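Local atomic coordinates of hypothetical protein (Shewanella oneidensis, PDB entry 2OOJ), a protein that is of unknown function but belongs to the DUF3224 family and probably adopts an allene oxide cyclase-like beta-barrel fold. Residues Lys6-Asp12 / Gln124-Ser130; Gly76-Val82 / Ser104-Leu109; Leu30-Asp36 / Gln48-Ala54. All coordinates share one frame; numbering follows the deposited sequence. Where two conformers were deposited one is given.

Contact 1. Residues Lys6-Asp12 / Gln124-Ser130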
loop_
_atom_site.group_PDB
_atom_site.type_symbol
_atom_site.label_atom_id
_atom_site.label_comp_id
_atom_site.label_asym_id
_atom_site.label_seq_id
_atom_site.Cartn_x
_atom_site.Cartn_y
_atom_site.Cartn_z
ATOM N N LYS B 6 -12.938 -15.348 13.963
ATOM C CA LYS B 6 -12.067 -14.249 14.401
ATOM C C LYS B 6 -11.181 -14.736 15.517
ATOM O O LYS B 6 -11.687 -15.195 16.557
ATOM C CB LYS B 6 -12.891 -13.051 14.875
ATOM C CG LYS B 6 -12.017 -11.894 15.420
ATOM C CD LYS B 6 -12.777 -10.571 15.404
ATOM C CE LYS B 6 -12.289 -9.622 16.474
ATOM N NZ LYS B 6 -13.031 -9.794 17.764
ATOM N N VAL B 7 -9.876 -14.692 15.273
ATOM C CA VAL B 7 -8.862 -15.125 16.206
ATOM C C VAL B 7 -8.010 -13.930 16.562
ATOM O O VAL B 7 -7.805 -13.059 15.737
ATOM C CB VAL B 7 -7.959 -16.250 15.650
ATOM C CG1 VAL B 7 -8.768 -17.542 15.395
ATOM C CG2 VAL B 7 -7.226 -15.830 14.379
ATOM N N THR B 8 -7.528 -13.917 17.791
ATOM C CA THR B 8 -6.729 -12.817 18.347
ATOM C C THR B 8 -5.452 -13.372 18.974
ATOM O O THR B 8 -5.424 -14.482 19.540
ATOM C CB THR B 8 -7.491 -12.019 19.418
ATOM O OG1 THR B 8 -8.703 -11.515 18.851
ATOM C CG2 THR B 8 -6.639 -10.781 19.910
ATOM N N GLY B 9 -4.391 -12.592 18.903
ATOM C CA GLY B 9 -3.093 -13.053 19.391
ATOM C C GLY B 9 -2.029 -11.984 19.289
ATOM O O GLY B 9 -2.283 -10.927 18.734
ATOM N N LYS B 10 -0.853 -12.270 19.842
ATOM C CA LYS B 10 0.255 -11.316 19.878
ATOM C C LYS B 10 1.047 -11.382 18.579
ATOM O O LYS B 10 1.077 -12.395 17.917
ATOM C CB LYS B 10 1.184 -11.658 21.045
ATOM C CG LYS B 10 0.456 -11.630 22.376
ATOM C CD LYS B 10 1.389 -11.799 23.574
ATOM C CE LYS B 10 0.606 -11.442 24.852
ATOM N NZ LYS B 10 1.406 -11.587 26.113
ATOM N N PHE B 11 1.660 -10.283 18.190
ATOM C CA PHE B 11 2.747 -10.347 17.228
ATOM C C PHE B 11 3.847 -9.329 17.570
ATOM O O PHE B 11 3.584 -8.339 18.222
ATOM C CB PHE B 11 2.253 -10.167 15.796
ATOM C CG PHE B 11 1.800 -8.789 15.467
ATOM C CD1 PHE B 11 0.504 -8.385 15.721
ATOM C CD2 PHE B 11 2.666 -7.883 14.874
ATOM C CE1 PHE B 11 0.086 -7.114 15.375
ATOM C CE2 PHE B 11 2.272 -6.588 14.550
ATOM C CZ PHE B 11 0.985 -6.199 14.791
ATOM N N ASP B 12 5.074 -9.615 17.145
ATOM C CA ASP B 12 6.186 -8.664 17.249
ATOM C C ASP B 12 6.654 -8.358 15.850
ATOM O O ASP B 12 6.538 -9.185 14.992
ATOM C CB ASP B 12 7.317 -9.302 18.071
ATOM C CG ASP B 12 6.851 -9.703 19.457
ATOM O OD1 ASP B 12 5.928 -9.026 20.014
ATOM O OD2 ASP B 12 7.385 -10.698 19.966
ATOM N N GLN B 124 2.169 -4.134 23.812
ATOM C CA GLN B 124 2.187 -5.352 23.010
ATOM C C GLN B 124 1.178 -5.224 21.868
ATOM O O GLN B 124 0.021 -4.905 22.091
ATOM C CB GLN B 124 1.841 -6.557 23.884
ATOM C CG GLN B 124 1.685 -7.903 23.156
ATOM C CD GLN B 124 3.000 -8.397 22.597
ATOM O OE1 GLN B 124 3.929 -8.631 23.348
ATOM N NE2 GLN B 124 3.095 -8.537 21.275
ATOM N N HIS B 125 1.650 -5.446 20.654
ATOM C CA HIS B 125 0.781 -5.515 19.480
ATOM C C HIS B 125 0.023 -6.808 19.440
ATOM O O HIS B 125 0.588 -7.863 19.753
ATOM C CB HIS B 125 1.590 -5.403 18.204
ATOM C CG HIS B 125 2.086 -4.032 17.952
ATOM N ND1 HIS B 125 1.241 -2.987 17.651
ATOM C CD2 HIS B 125 3.329 -3.509 18.036
ATOM C CE1 HIS B 125 1.953 -1.879 17.525
ATOM N NE2 HIS B 125 3.222 -2.168 17.759
ATOM N N PHE B 126 -1.237 -6.695 19.022
ATOM C CA PHE B 126 -2.143 -7.808 18.881
ATOM C C PHE B 126 -2.767 -7.732 17.503
ATOM O O PHE B 126 -3.072 -6.643 16.996
ATOM C CB PHE B 126 -3.268 -7.745 19.922
ATOM C CG PHE B 126 -2.826 -8.116 21.301
ATOM C CD1 PHE B 126 -2.225 -7.186 22.103
ATOM C CD2 PHE B 126 -3.012 -9.395 21.783
ATOM C CE1 PHE B 126 -1.805 -7.527 23.367
ATOM C CE2 PHE B 126 -2.598 -9.731 23.043
ATOM C CZ PHE B 126 -1.977 -8.794 23.828
ATOM N N TYR B 127 -3.002 -8.890 16.948
ATOM C CA TYR B 127 -3.768 -9.025 15.703
ATOM C C TYR B 127 -5.157 -9.563 16.047
ATOM O O TYR B 127 -5.320 -10.343 17.001
ATOM C CB TYR B 127 -3.055 -9.977 14.727
ATOM C CG TYR B 127 -2.967 -11.397 15.207
ATOM C CD1 TYR B 127 -4.010 -12.313 14.974
ATOM C CD2 TYR B 127 -1.821 -11.857 15.844
ATOM C CE1 TYR B 127 -3.911 -13.601 15.425
ATOM C CE2 TYR B 127 -1.733 -13.132 16.325
ATOM C CZ TYR B 127 -2.778 -14.018 16.096
ATOM O OH TYR B 127 -2.665 -15.298 16.575
ATOM N N GLU B 128 -6.152 -9.123 15.272
ATOM C CA GLU B 128 -7.491 -9.647 15.295
ATOM C C GLU B 128 -7.785 -10.035 13.846
ATOM O O GLU B 128 -7.889 -9.170 12.999
ATOM C CB GLU B 128 -8.485 -8.608 15.790
ATOM C CG GLU B 128 -8.369 -8.235 17.283
ATOM C CD GLU B 128 -7.355 -7.109 17.592
ATOM O OE1 GLU B 128 -7.315 -6.083 16.885
ATOM O OE2 GLU B 128 -6.608 -7.246 18.581
ATOM N N PHE B 129 -7.871 -11.333 13.567
ATOM C CA PHE B 129 -7.890 -11.827 12.185
ATOM C C PHE B 129 -9.206 -12.525 11.933
ATOM O O PHE B 129 -9.501 -13.516 12.593
ATOM C CB PHE B 129 -6.662 -12.754 11.973
ATOM C CG PHE B 129 -6.472 -13.247 10.560
ATOM C CD1 PHE B 129 -6.777 -12.455 9.455
ATOM C CD2 PHE B 129 -5.900 -14.477 10.330
ATOM C CE1 PHE B 129 -6.565 -12.932 8.165
ATOM C CE2 PHE B 129 -5.691 -14.934 9.042
ATOM C CZ PHE B 129 -6.018 -14.146 7.969
ATOM N N SER B 130 -10.020 -11.945 11.039
ATOM C CA SER B 130 -11.302 -12.505 10.645
ATOM C C SER B 130 -11.156 -13.165 9.288
ATOM O O SER B 130 -10.868 -12.503 8.293
ATOM C CB SER B 130 -12.370 -11.407 10.600
ATOM O OG SER B 130 -12.283 -10.661 11.787
HETATM O O HOH W 1 4.468 -6.056 19.837
#

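Contact 2. Residues Gly76-Val82 / Ser104-Leu109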
loop_
_atom_site.group_PDB
_atom_site.type_symbol
_atom_site.label_atom_id
_atom_site.label_comp_id
_atom_site.label_asym_id
_atom_site.label_seq_id
_atom_site.Cartn_x
_atom_site.Cartn_y
_atom_site.Cartn_z
ATOM N N GLY B 76 -3.910 -24.446 13.445
ATOM C CA GLY B 76 -3.275 -25.733 13.305
ATOM C C GLY B 76 -2.911 -26.146 11.896
ATOM O O GLY B 76 -2.154 -27.100 11.722
ATOM N N ARG B 77 -3.400 -25.427 10.887
ATOM C CA ARG B 77 -3.169 -25.829 9.516
ATOM C C ARG B 77 -2.044 -25.051 8.892
ATOM O O ARG B 77 -2.041 -23.833 8.948
ATOM C CB ARG B 77 -4.427 -25.618 8.699
ATOM C CG ARG B 77 -5.560 -26.515 9.109
ATOM C CD ARG B 77 -6.819 -26.080 8.427
ATOM N NE ARG B 77 -6.860 -26.461 7.019
ATOM C CZ ARG B 77 -7.661 -25.912 6.106
ATOM N NH1 ARG B 77 -8.484 -24.920 6.427
ATOM N NH2 ARG B 77 -7.620 -26.354 4.852
ATOM N N GLN B 78 -1.111 -25.761 8.274
ATOM C CA GLN B 78 0.130 -25.184 7.778
ATOM C C GLN B 78 -0.045 -24.626 6.367
ATOM O O GLN B 78 -0.569 -25.283 5.465
ATOM C CB GLN B 78 1.228 -26.255 7.759
ATOM C CG GLN B 78 2.559 -25.847 7.091
ATOM C CD GLN B 78 3.345 -24.836 7.911
ATOM O OE1 GLN B 78 3.351 -24.898 9.142
ATOM N NE2 GLN B 78 4.033 -23.910 7.228
ATOM N N GLY B 79 0.397 -23.400 6.158
ATOM C CA GLY B 79 0.357 -22.859 4.809
ATOM C C GLY B 79 1.086 -21.550 4.720
ATOM O O GLY B 79 1.957 -21.237 5.551
ATOM N N SER B 80 0.694 -20.765 3.731
ATOM C CA SER B 80 1.186 -19.426 3.583
ATOM C C SER B 80 0.068 -18.545 3.000
ATOM O O SER B 80 -0.875 -19.039 2.399
ATOM C CB SER B 80 2.407 -19.454 2.658
ATOM O OG SER B 80 2.118 -20.072 1.405
ATOM N N PHE B 81 0.234 -17.244 3.139
ATOM C CA PHE B 81 -0.580 -16.276 2.432
ATOM C C PHE B 81 0.146 -14.939 2.446
ATOM O O PHE B 81 1.135 -14.759 3.180
ATOM C CB PHE B 81 -1.973 -16.179 3.075
ATOM C CG PHE B 81 -1.940 -15.910 4.542
ATOM C CD1 PHE B 81 -1.813 -16.943 5.445
ATOM C CD2 PHE B 81 -2.038 -14.608 5.020
ATOM C CE1 PHE B 81 -1.771 -16.692 6.816
ATOM C CE2 PHE B 81 -2.022 -14.352 6.367
ATOM C CZ PHE B 81 -1.878 -15.405 7.271
ATOM N N VAL B 82 -0.364 -14.003 1.649
ATOM C CA VAL B 82 0.165 -12.630 1.626
ATOM C C VAL B 82 -0.811 -11.664 2.261
ATOM O O VAL B 82 -1.997 -11.712 1.976
ATOM C CB VAL B 82 0.492 -12.171 0.179
ATOM C CG1 VAL B 82 0.847 -10.616 0.089
ATOM C CG2 VAL B 82 1.664 -13.016 -0.351
ATOM N N SER B 104 -3.678 -15.838 -2.707
ATOM C CA SER B 104 -2.326 -15.964 -2.196
ATOM C C SER B 104 -2.172 -17.131 -1.231
ATOM O O SER B 104 -1.040 -17.511 -0.924
ATOM C CB SER B 104 -1.826 -14.681 -1.497
ATOM O OG SER B 104 -2.558 -14.384 -0.291
ATOM N N GLY B 105 -3.293 -17.658 -0.736
ATOM C CA GLY B 105 -3.299 -18.763 0.222
ATOM C C GLY B 105 -2.731 -20.005 -0.436
ATOM O O GLY B 105 -3.136 -20.349 -1.554
ATOM N N ALA B 106 -1.816 -20.677 0.266
ATOM C CA ALA B 106 -1.198 -21.911 -0.236
ATOM C C ALA B 106 -1.100 -22.979 0.843
ATOM O O ALA B 106 -1.264 -22.702 2.047
ATOM C CB ALA B 106 0.175 -21.607 -0.803
ATOM N N GLY B 107 -0.788 -24.206 0.402
ATOM C CA GLY B 107 -0.784 -25.365 1.272
ATOM C C GLY B 107 -2.160 -25.618 1.835
ATOM O O GLY B 107 -3.161 -25.572 1.110
ATOM N N GLU B 108 -2.237 -25.828 3.148
ATOM C CA GLU B 108 -3.517 -26.069 3.781
ATOM C C GLU B 108 -4.311 -24.780 3.975
ATOM O O GLU B 108 -5.461 -24.822 4.439
ATOM C CB GLU B 108 -3.350 -26.773 5.131
ATOM C CG GLU B 108 -2.601 -28.075 5.103
ATOM C CD GLU B 108 -2.696 -28.796 6.422
ATOM O OE1 GLU B 108 -2.079 -28.338 7.409
ATOM O OE2 GLU B 108 -3.389 -29.824 6.479
ATOM N N LEU B 109 -3.707 -23.637 3.642
ATOM C CA LEU B 109 -4.412 -22.347 3.675
ATOM C C LEU B 109 -4.839 -21.914 2.271
ATOM O O LEU B 109 -5.239 -20.778 2.040
ATOM C CB LEU B 109 -3.589 -21.268 4.400
ATOM C CG LEU B 109 -3.115 -21.658 5.801
ATOM C CD1 LEU B 109 -2.275 -20.546 6.442
ATOM C CD2 LEU B 109 -4.244 -22.065 6.731
HETATM O O HOH W 2 -0.933 -28.688 9.556
HETATM O O HOH W 3 1.507 -17.965 -0.207
#

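Contact 3. Residues Leu30-Asp36 / Gln48-Ala54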
loop_
_atom_site.group_PDB
_atom_site.type_symbol
_atom_site.label_atom_id
_atom_site.label_comp_id
_atom_site.label_asym_id
_atom_site.label_seq_id
_atom_site.Cartn_x
_atom_site.Cartn_y
_atom_site.Cartn_z
ATOM N N LEU B 30 9.997 10.238 3.326
ATOM C CA LEU B 30 9.604 8.985 2.690
ATOM C C LEU B 30 10.512 7.910 3.206
ATOM O O LEU B 30 11.699 8.151 3.486
ATOM C CB LEU B 30 9.742 9.060 1.173
ATOM C CG LEU B 30 8.960 10.126 0.435
ATOM C CD1 LEU B 30 9.242 9.992 -1.044
ATOM C CD2 LEU B 30 7.444 10.039 0.741
ATOM N N GLY B 31 9.966 6.722 3.401
ATOM C CA GLY B 31 10.762 5.616 3.927
ATOM C C GLY B 31 10.465 4.328 3.206
ATOM O O GLY B 31 9.410 4.172 2.570
ATOM N N ARG B 32 11.444 3.437 3.258
ATOM C CA ARG B 32 11.279 2.061 2.883
ATOM C C ARG B 32 11.887 1.255 4.011
ATOM O O ARG B 32 12.973 1.571 4.462
ATOM C CB ARG B 32 11.998 1.731 1.578
ATOM C CG ARG B 32 11.804 0.268 1.182
ATOM C CD ARG B 32 12.198 0.025 -0.217
ATOM N NE ARG B 32 13.604 0.349 -0.467
ATOM C CZ ARG B 32 14.585 -0.543 -0.531
ATOM N NH1 ARG B 32 14.346 -1.825 -0.345
ATOM N NH2 ARG B 32 15.832 -0.143 -0.792
HETATM N N MSE B 33 11.209 0.188 4.400
HETATM C CA MSE B 33 11.716 -0.670 5.436
HETATM C C MSE B 33 11.477 -2.119 5.134
HETATM O O MSE B 33 10.565 -2.487 4.390
HETATM C CB MSE B 33 11.094 -0.276 6.757
HETATM C CG MSE B 33 11.572 1.081 7.185
HETATM SE SE MSE B 33 11.857 1.154 9.042
HETATM C CE MSE B 33 10.154 1.632 9.516
ATOM N N ALA B 34 12.364 -2.942 5.665
ATOM C CA ALA B 34 12.190 -4.370 5.603
ATOM C C ALA B 34 11.417 -4.749 6.828
ATOM O O ALA B 34 11.650 -4.219 7.918
ATOM C CB ALA B 34 13.538 -5.099 5.585
ATOM N N LEU B 35 10.507 -5.699 6.656
ATOM C CA LEU B 35 9.645 -6.122 7.747
ATOM C C LEU B 35 9.938 -7.569 8.061
ATOM O O LEU B 35 9.919 -8.400 7.157
ATOM C CB LEU B 35 8.174 -6.044 7.342
ATOM C CG LEU B 35 7.461 -4.751 6.975
ATOM C CD1 LEU B 35 5.976 -5.093 6.791
ATOM C CD2 LEU B 35 7.679 -3.707 8.048
ATOM N N ASP B 36 10.128 -7.874 9.336
ATOM C CA ASP B 36 10.236 -9.255 9.828
ATOM C C ASP B 36 9.287 -9.369 11.020
ATOM O O ASP B 36 9.448 -8.668 11.997
ATOM C CB ASP B 36 11.675 -9.619 10.252
ATOM C CG ASP B 36 12.616 -9.782 9.057
ATOM O OD1 ASP B 36 12.584 -10.827 8.392
ATOM O OD2 ASP B 36 13.363 -8.839 8.744
ATOM N N GLN B 48 7.862 -12.014 6.244
ATOM C CA GLN B 48 8.803 -11.057 5.733
ATOM C C GLN B 48 8.127 -10.221 4.647
ATOM O O GLN B 48 7.340 -10.742 3.858
ATOM C CB GLN B 48 10.003 -11.780 5.118
ATOM C CG GLN B 48 11.003 -12.259 6.111
ATOM C CD GLN B 48 12.375 -12.536 5.478
ATOM O OE1 GLN B 48 12.450 -13.075 4.387
ATOM N NE2 GLN B 48 13.456 -12.148 6.170
ATOM N N GLY B 49 8.476 -8.945 4.569
ATOM C CA GLY B 49 8.066 -8.089 3.453
ATOM C C GLY B 49 8.686 -6.721 3.563
ATOM O O GLY B 49 9.715 -6.573 4.207
ATOM N N GLU B 50 8.043 -5.721 2.950
ATOM C CA GLU B 50 8.494 -4.368 3.011
ATOM C C GLU B 50 7.320 -3.434 3.185
ATOM O O GLU B 50 6.192 -3.786 2.879
ATOM C CB GLU B 50 9.290 -3.989 1.765
ATOM C CG GLU B 50 10.526 -4.826 1.594
ATOM C CD GLU B 50 11.383 -4.358 0.437
ATOM O OE1 GLU B 50 12.093 -3.349 0.624
ATOM O OE2 GLU B 50 11.303 -4.957 -0.654
HETATM N N MSE B 51 7.633 -2.253 3.704
HETATM C CA MSE B 51 6.715 -1.161 3.873
HETATM C C MSE B 51 7.322 0.069 3.220
HETATM O O MSE B 51 8.546 0.213 3.145
HETATM C CB MSE B 51 6.544 -0.910 5.362
HETATM C CG MSE B 51 5.776 0.350 5.719
HETATM SE SE MSE B 51 5.832 0.690 7.693
HETATM C CE MSE B 51 7.258 -0.223 8.016
ATOM N N LEU B 52 6.449 0.944 2.746
ATOM C CA LEU B 52 6.789 2.256 2.207
ATOM C C LEU B 52 5.971 3.208 3.062
ATOM O O LEU B 52 4.846 2.893 3.409
ATOM C CB LEU B 52 6.385 2.358 0.740
ATOM C CG LEU B 52 6.965 1.288 -0.173
ATOM C CD1 LEU B 52 6.338 1.402 -1.561
ATOM C CD2 LEU B 52 8.514 1.389 -0.212
ATOM N N SER B 53 6.553 4.336 3.458
ATOM C CA SER B 53 5.870 5.288 4.307
ATOM C C SER B 53 6.084 6.719 3.816
ATOM O O SER B 53 7.078 7.038 3.175
ATOM C CB SER B 53 6.390 5.179 5.736
ATOM O OG SER B 53 7.762 5.409 5.747
ATOM N N ALA B 54 5.128 7.570 4.112
ATOM C CA ALA B 54 5.282 9.000 3.954
ATOM C C ALA B 54 4.805 9.672 5.238
ATOM O O ALA B 54 3.616 9.637 5.551
ATOM C CB ALA B 54 4.450 9.475 2.762
#

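Contact 1. Residues Lys6-Asp12 / Gln124-Ser130
Lys6 pairs with Ser130 where the chain's first and last strands, 5-18 and 124-133, run antiparallel in a curled sheet, consistent with a beta barrel. The Lys6 methylenes lie alongside Ser130 and Glu128, with Lys6 CD 3.7 Å from Ser130 OG. Val7 turns to the other face and makes a hydrogen-bonded pair with Phe129: Phe129 N gives to Val7 O at 2.8 Å, and Val7 CG2 rests against Phe129 CB. Thr8 stands beside Glu128, whose OE2 is hydrogen-bonded to Ser119 OG. Gly9 has no side chain, and the Tyr127 ring lies with one face on its backbone; Gly9 N sits 3.5 Å above the ring centre. Tyr127 CG is held between its own backbone N and carbonyl carbon (chi1 65°), which swings the ring over 6-12 and takes OH into hydrogen bonds with Tyr40 O and Leu43 N. Lys10 stretches along Phe126, its CG 3.7 Å from Phe126 CE2. Phe11 offers a ring face to His125 CB, a CH-pi contact 3.7 Å from the centroid. Asp12 OD1 accepts from Gln124 NE2 at 3.1 Å, met nearly head-on, and that nitrogen also gives to His125 O at 3.0 Å, on an in-plane lone pair.

Contact 2. Residues Gly76-Val82 / Ser104-Leu109
Gly79 and Ser80 meet Gly107 and Ala106 in a short antiparallel ladder at the open end of the hairpin formed by strands 77-90 and 93-107, where the second strand gives way to a turn. Ser80 and Ala106 are the hydrogen-bonded pair, with Ala106 N reaching Ser80 O at 2.8 Å. Ala106 O takes two donors from opposite faces of its plane: Ser80 N across the ladder and Leu109 N within its own segment. That second bond closes a type II' beta turn from Ala106 to Leu109, with Gly107 supplying the positive phi. The turn brings Glu108 round to hold Gln78 at both ends of the residue. Glu108 N gives to Gln78 O at 2.9 Å, while the side chain, extended beyond CG (chi2 -170°), lets OE1 accept from Gln78 N at 2.9 Å on its anti side. Glu108 O lies over one face of the Arg77 guanidinium, a group that also makes a cation-pi contact with Phe133. Where Gly79 has no side chain, Leu109 CG packs 3.8 Å from Gly79 CA, and Leu109 CD1 comes to the edge of the Phe81 ring, 3.8 Å from Phe81 CD1. Past the ladder Ser104 OG stands in for a backbone acceptor: Val82 N gives to it at 3.0 Å, nearly straight at 169°, and the hydroxyl also bonds to Val101 O. Ser80 and Ala106 turn their side chains to one face, where Val25 and Gly26 of the second subunit pack on them.

Contact 3. Residues Leu30-Asp36 / Gln48-Ala54
Asp36 OD1 takes a hydrogen bond of 2.7 Å from Gln48 NE2, on the syn lone pair and within the amide plane of the glutamine. The two side chains run side by side, their carboxylate and amide planes 51° apart. This is one end of a regular antiparallel hairpin, in register from Asp36 and Gln48 to Leu30 and Ala54. Its backbone rungs include Leu35 N to Gly49 O at 2.7 Å. On the face shared with Asp36, Arg32 and Glu50 form a salt bridge, NH1 to OE1 at 2.9 Å. Glu50 OE1 meets the guanidinium at its edge and in plane, using the syn lone pair, although the two groups are turned 70° from one another. The arginine leaves the strand with CG opposite its backbone N (chi1 -179°), laying CG 3.7 Å from Leu52 CD2, and then bends at chi3 to bring NH1 back to the glutamate. NH1 has a second salt bridge to Glu18 and NH2 gives to Asn19 O, so one positive group probably offsets two neighbouring carboxylates. A leucine at Arg32 would probably leave Glu18 and Glu50 facing each other without that charge, and Asn19 O without its donor. The remaining carboxylate oxygens, Asp36 OD2 and Glu50 OE2, are hydrogen-bonded to Tyr21 OH and Tyr21 N of the second subunit. On the other face Met51, a selenomethionine, sets its CE 3.5 Å from Leu35 CD2. Strand 5-18 flanks the hairpin beside 30-36, bringing Leu15 against Leu35 and Met51, while strand 62-71 flanks 48-54, with Ala66 touching Leu35 and Met51.

How the contacts relate
All three contacts belong to one curled antiparallel sheet, and each is partly buried. Contact 1 joins strands from the two ends of the sequence, whereas contacts 2 and 3 are local hairpins. Contact 3 has no exposed residue; contacts 1 and 2 mix buried rings with exposed polar side chains. Contacts 1 and 3 lie on opposite sides of the chain's centre, yet use neighbouring strands, 5-18 and 29-39. Contacts 1 and 2, with centres about 17 Å apart, touch through Phe129 and Phe81. The second subunit reaches contacts 2 and 3 only: it packs on Ser80, Val82, Ser104 and Ala106 at 2, but at 3 also hydrogen-bonds to Asp36 and Glu50, beside weak, long ion pairs.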